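Local coordinates for galactose-binding like protein (Bacteroides thetaiotaomicron, PDB 7M1A) that is a SusE-like protein whose calcium-binding, galactose-binding-like domain may take part in sugar recognition or breakdown, at residues 6-11 / 171-176; 66-71 / 152-157. All blocks are in the same frame, centred on the assembly; numbering follows the deposited sequence.

Interaction 1: residues 6-11 / 171-176. With CA (calcium ion), chain F.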
# COMPACT_ATOMS: atom_id res chain seq x y z
N THR A 6 11.28 5.21 -7.89
CA THR A 6 10.83 3.89 -8.32
C THR A 6 10.99 2.83 -7.24
O THR A 6 10.32 1.78 -7.30
CB THR A 6 11.44 3.44 -9.67
OG1 THR A 6 12.83 3.13 -9.40
CG2 THR A 6 11.24 4.43 -10.80
N LYS A 7 11.86 3.12 -6.25
CA LYS A 7 12.16 2.22 -5.16
C LYS A 7 11.26 2.45 -3.94
O LYS A 7 11.27 1.69 -2.96
CB LYS A 7 13.61 2.33 -4.75
CG LYS A 7 14.55 1.98 -5.88
CD LYS A 7 15.98 1.93 -5.44
CE LYS A 7 16.94 1.58 -6.59
NZ LYS A 7 16.52 0.37 -7.37
N PHE A 8 10.52 3.58 -3.92
CA PHE A 8 9.72 3.88 -2.69
C PHE A 8 8.59 2.84 -2.57
O PHE A 8 8.06 2.35 -3.59
CB PHE A 8 9.08 5.29 -2.79
CG PHE A 8 9.98 6.48 -2.65
CD1 PHE A 8 11.38 6.38 -2.75
CD2 PHE A 8 9.39 7.74 -2.40
CE1 PHE A 8 12.18 7.51 -2.62
CE2 PHE A 8 10.18 8.89 -2.29
CZ PHE A 8 11.56 8.78 -2.44
N ARG A 9 8.21 2.54 -1.33
CA ARG A 9 7.14 1.58 -1.11
C ARG A 9 6.21 2.03 -0.00
O ARG A 9 6.67 2.52 1.05
CB ARG A 9 7.70 0.21 -0.70
CG ARG A 9 8.55 -0.41 -1.79
CD ARG A 9 7.79 -0.98 -2.97
NE ARG A 9 8.62 -1.65 -3.91
CZ ARG A 9 9.15 -1.10 -5.00
NH1 ARG A 9 8.95 0.17 -5.28
NH2 ARG A 9 9.89 -1.82 -5.82
N GLU A 10 4.89 1.89 -0.23
CA GLU A 10 3.91 2.13 0.82
C GLU A 10 4.13 1.12 1.96
O GLU A 10 4.56 -0.01 1.73
CB GLU A 10 2.52 1.99 0.18
CG GLU A 10 1.34 2.19 1.08
CD GLU A 10 0.75 0.99 1.76
OE1 GLU A 10 1.52 -0.01 1.89
OE2 GLU A 10 -0.33 1.12 2.28
N MSE A 11 3.89 1.58 3.20
CA MSE A 11 3.79 0.70 4.35
C MSE A 11 2.46 0.97 5.04
O MSE A 11 1.83 2.02 4.80
CB MSE A 11 4.96 0.92 5.28
CG MSE A 11 6.27 0.56 4.61
SE MSE A 11 7.78 0.65 5.84
CE MSE A 11 7.36 -0.93 6.87
N THR A 171 -0.26 16.18 -3.49
CA THR A 171 -0.04 15.52 -4.77
C THR A 171 1.35 14.87 -4.90
O THR A 171 1.45 13.88 -5.70
CB THR A 171 -0.30 16.45 -5.96
OG1 THR A 171 -0.11 15.72 -7.18
CG2 THR A 171 0.63 17.66 -6.03
N GLU A 172 2.43 15.39 -4.29
CA GLU A 172 3.76 14.85 -4.56
C GLU A 172 4.68 15.27 -3.42
O GLU A 172 4.52 16.37 -2.86
CB GLU A 172 4.34 15.40 -5.89
CG GLU A 172 5.61 14.71 -6.39
CD GLU A 172 5.44 13.24 -6.81
OE1 GLU A 172 4.30 12.76 -6.93
OE2 GLU A 172 6.46 12.62 -7.10
N LEU A 173 5.67 14.41 -3.13
CA LEU A 173 6.79 14.82 -2.29
C LEU A 173 8.07 14.39 -2.99
O LEU A 173 8.03 13.56 -3.90
CB LEU A 173 6.65 14.31 -0.84
CG LEU A 173 6.26 12.86 -0.63
CD1 LEU A 173 7.41 11.96 -1.08
CD2 LEU A 173 5.91 12.65 0.84
N THR A 174 9.21 14.98 -2.57
CA THR A 174 10.49 14.60 -3.13
C THR A 174 11.51 14.62 -1.99
O THR A 174 11.50 15.55 -1.17
CB THR A 174 10.93 15.57 -4.24
OG1 THR A 174 9.89 15.54 -5.24
CG2 THR A 174 12.23 15.17 -4.90
N PHE A 175 12.42 13.63 -1.99
CA PHE A 175 13.58 13.65 -1.11
C PHE A 175 14.85 13.73 -1.97
O PHE A 175 14.94 13.14 -3.05
CB PHE A 175 13.74 12.40 -0.26
CG PHE A 175 12.68 12.28 0.81
CD1 PHE A 175 11.37 11.81 0.55
CD2 PHE A 175 12.97 12.73 2.08
CE1 PHE A 175 10.42 11.77 1.57
CE2 PHE A 175 12.00 12.69 3.08
CZ PHE A 175 10.71 12.20 2.86
N TRP A 176 15.85 14.44 -1.44
CA TRP A 176 17.20 14.45 -1.98
C TRP A 176 18.15 13.96 -0.89
O TRP A 176 17.87 14.21 0.27
CB TRP A 176 17.59 15.85 -2.53
CG TRP A 176 16.82 16.39 -3.68
CD1 TRP A 176 17.18 16.37 -5.01
CD2 TRP A 176 15.50 16.99 -3.63
NE1 TRP A 176 16.21 16.94 -5.74
CE2 TRP A 176 15.18 17.36 -4.96
CE3 TRP A 176 14.57 17.33 -2.61
CZ2 TRP A 176 14.04 18.09 -5.28
CZ3 TRP A 176 13.43 18.06 -2.93
CH2 TRP A 176 13.16 18.43 -4.26
CA CA F . 2.11 12.90 -7.67
O HOH W 1 0.18 13.06 -8.98
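In the apolar interior of a galactose-binding-like beta-sandwich, the ring of Phe8 is inserted towards Leu173 and Phe175 on strand 169-176. The evidence is two carbon contacts on one ring atom: Phe8 CE2 lies 4.3 Å from Leu173 CD1, which sits at the ring edge near its plane, and 4.2 Å from Phe175 CD1, an approach oblique to both rings. The backbones stay well apart, with CA of Phe8 10.6 Å from CA of Phe175, and no hydrogen bond crosses. Phe8 itself precedes strand 9-11; its place between the layers rests on its touching Leu62 of strand 56-66, in one sheet, and Leu173 and Phe175 in the other. Arg9 closes the turn behind Phe8: its NH1 donates to Thr6 O (2.9 Å) and to Phe8 O (2.9 Å), the latter from above the carbonyl plane. At the far end of 171-176, a classic beta bulge opposite Trp74 introduces the calcium site. The ion is 2.3 Å from Thr171 O and 2.3 Å from Glu172 OE1; a water, Tyr28 O, Asn31 OD1 and Arg33 O complete six ligands. Glu172 extends CG anti to its backbone N (chi1 -169°) and then bends at chi2 (66°), bringing OE1 to the metal, while OE2 takes a salt bridge from Lys5 and a hydrogen bond from Gly32 N.

Interaction 2: residues 66-71 / 152-157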
# COMPACT_ATOMS: atom_id res chain seq x y z
N ALA A 66 19.55 6.46 3.44
CA ALA A 66 20.04 7.68 2.83
C ALA A 66 20.47 8.66 3.90
O ALA A 66 19.76 8.85 4.92
CB ALA A 66 18.89 8.39 2.10
N LYS A 67 21.52 9.39 3.50
CA LYS A 67 21.76 10.64 4.30
C LYS A 67 20.94 11.78 3.65
O LYS A 67 21.26 12.16 2.50
CB LYS A 67 23.25 11.04 4.35
CG LYS A 67 23.51 12.26 5.22
CD LYS A 67 23.49 12.03 6.67
CE LYS A 67 24.10 13.17 7.44
NZ LYS A 67 24.02 12.89 8.89
N LEU A 68 19.85 12.21 4.29
CA LEU A 68 18.96 13.11 3.60
C LEU A 68 19.57 14.52 3.60
O LEU A 68 20.08 15.02 4.59
CB LEU A 68 17.60 13.19 4.32
CG LEU A 68 16.82 11.88 4.27
CD1 LEU A 68 15.50 12.04 5.04
CD2 LEU A 68 16.58 11.49 2.82
N SER A 69 19.29 15.25 2.50
CA SER A 69 19.72 16.64 2.34
C SER A 69 18.54 17.62 2.19
O SER A 69 18.56 18.70 2.80
CB SER A 69 20.63 16.75 1.19
OG SER A 69 19.98 16.36 -0.02
N ARG A 70 17.48 17.22 1.45
CA ARG A 70 16.37 18.14 1.25
C ARG A 70 15.07 17.36 1.11
O ARG A 70 15.06 16.14 0.76
CB ARG A 70 16.63 18.99 -0.03
CG ARG A 70 17.89 19.85 0.01
CD ARG A 70 17.89 20.95 -1.07
NE ARG A 70 17.09 22.13 -0.78
CZ ARG A 70 15.86 22.34 -1.23
NH1 ARG A 70 15.39 21.59 -2.25
NH2 ARG A 70 15.12 23.37 -0.89
N PHE A 71 13.96 18.10 1.38
CA PHE A 71 12.61 17.58 1.30
C PHE A 71 11.71 18.63 0.66
O PHE A 71 11.89 19.84 0.94
CB PHE A 71 12.12 17.16 2.70
CG PHE A 71 10.66 16.82 2.76
CD1 PHE A 71 10.19 15.59 2.32
CD2 PHE A 71 9.75 17.81 3.13
CE1 PHE A 71 8.84 15.32 2.43
CE2 PHE A 71 8.42 17.52 3.25
CZ PHE A 71 7.96 16.29 2.89
N ARG A 152 15.94 5.12 6.33
CA ARG A 152 15.32 4.47 5.22
C ARG A 152 13.79 4.54 5.24
O ARG A 152 13.20 4.53 4.17
CB ARG A 152 15.73 2.99 5.26
CG ARG A 152 15.02 2.14 4.20
CD ARG A 152 15.60 0.76 4.01
NE ARG A 152 14.71 0.06 3.08
CZ ARG A 152 14.97 -1.15 2.65
NH1 ARG A 152 16.12 -1.73 3.00
NH2 ARG A 152 14.14 -1.78 1.84
N TYR A 153 13.19 4.72 6.39
CA TYR A 153 11.73 4.70 6.53
C TYR A 153 11.27 6.06 6.98
O TYR A 153 12.01 6.72 7.73
CB TYR A 153 11.34 3.63 7.56
CG TYR A 153 11.93 2.31 7.18
CD1 TYR A 153 11.40 1.50 6.15
CD2 TYR A 153 13.07 1.85 7.83
CE1 TYR A 153 11.98 0.27 5.86
CE2 TYR A 153 13.69 0.65 7.51
CZ TYR A 153 13.16 -0.13 6.49
OH TYR A 153 13.77 -1.33 6.17
N ILE A 154 10.11 6.45 6.50
CA ILE A 154 9.62 7.81 6.75
C ILE A 154 8.20 7.76 7.28
O ILE A 154 7.40 6.91 6.88
CB ILE A 154 9.63 8.62 5.45
CG1 ILE A 154 11.07 8.79 4.93
CG2 ILE A 154 9.01 10.02 5.64
CD1 ILE A 154 11.99 9.65 5.74
N ARG A 155 7.86 8.68 8.18
CA ARG A 155 6.48 8.95 8.54
C ARG A 155 6.19 10.44 8.30
O ARG A 155 7.03 11.32 8.58
CB ARG A 155 6.11 8.57 9.97
CG ARG A 155 5.91 7.09 10.09
CD ARG A 155 5.77 6.74 11.58
NE ARG A 155 4.60 5.82 11.59
CZ ARG A 155 4.06 5.40 12.72
NH1 ARG A 155 4.59 5.74 13.90
NH2 ARG A 155 2.95 4.67 12.73
N ILE A 156 4.96 10.71 7.85
CA ILE A 156 4.46 12.09 7.84
C ILE A 156 3.27 12.17 8.80
O ILE A 156 2.41 11.30 8.84
CB ILE A 156 4.13 12.54 6.42
CG1 ILE A 156 5.49 12.73 5.67
CG2 ILE A 156 3.32 13.84 6.39
CD1 ILE A 156 5.36 13.06 4.20
N LYS A 157 3.34 13.18 9.71
CA LYS A 157 2.27 13.45 10.68
C LYS A 157 1.65 14.83 10.37
O LYS A 157 2.37 15.82 10.32
CB LYS A 157 2.88 13.40 12.08
CG LYS A 157 1.91 13.67 13.24
CD LYS A 157 2.66 13.83 14.63
CE LYS A 157 1.65 13.78 15.75
NZ LYS A 157 2.25 13.87 17.10
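Leu68 with Ile154 and Phe71 with Ile156 make up the apolar contact between these segments, with no hydrogen bond across. The methyl carbons Leu68 CD1 and Ile154 CD1 approach to 4.3 Å; further along, Phe71 CZ is 4.3 Å from Ile156 CD1, the methyl lying obliquely to the ring. Residue numbers rise together through the two pairs, so the segments run in broadly the same direction. All four residues are buried and have their CB directed at the opposing segment. With chi1 at 171°, the Phe71 ring points away from its own backbone N and reaches Ile156 in the facing layer. The contact is modest in extent, 122 Å² summed over both sides, and other side chains fill in around it: Phe60 and Val93 against Ile154, Phe58 against Ile156, and Val93 against Phe71.

Polar and charged groups lie off this apolar line. Arg152 sends its CB away from 66-71; its CG lies 3.7 Å above the plane of the Tyr153 ring, over the ring centre, and its NE forms a salt bridge with Asp61. Arg155 is held by Asp16, Gly104 O and Thr59 OG1, with Trp106 as cation-pi partner, while Arg70 bonds Gln141 and Asn143.

Each segment carries a backbone irregularity. Ser69 and Arg70 form a classic beta bulge facing Trp176, at the start of strand 70-74, and Arg152 and Tyr153 form another facing Cys96, where the chain turns a corner. Apolar side chains facing each other without backbone bonds between the layers are packing of the kind found in a beta-sandwich core, here that of a galactose-binding-like domain, with Leu68 contributed by the loop just before strand 70-74.

From the N terminus, the chain first passes through 6-11, whose partner 171-176 comes only at the C-terminal end; interaction 1 therefore closes a loop of 159 intervening residues. Interaction 2 begins at 66-71 and closes at 152-157, inside that larger loop, so the two nest and do not cross. Both span the same two sheets: strands 70-74 and 169-176 are neighbours in one, while 9-11 and 151-158 both pair with 56-66 in the other. Their centres are about 9 Å apart, and direct contacts join them: Trp176 N lies 2.9 Å from Arg70 O, a probable hydrogen bond, and Leu173 CD2 packs 3.4 Å from Ile156 CD1.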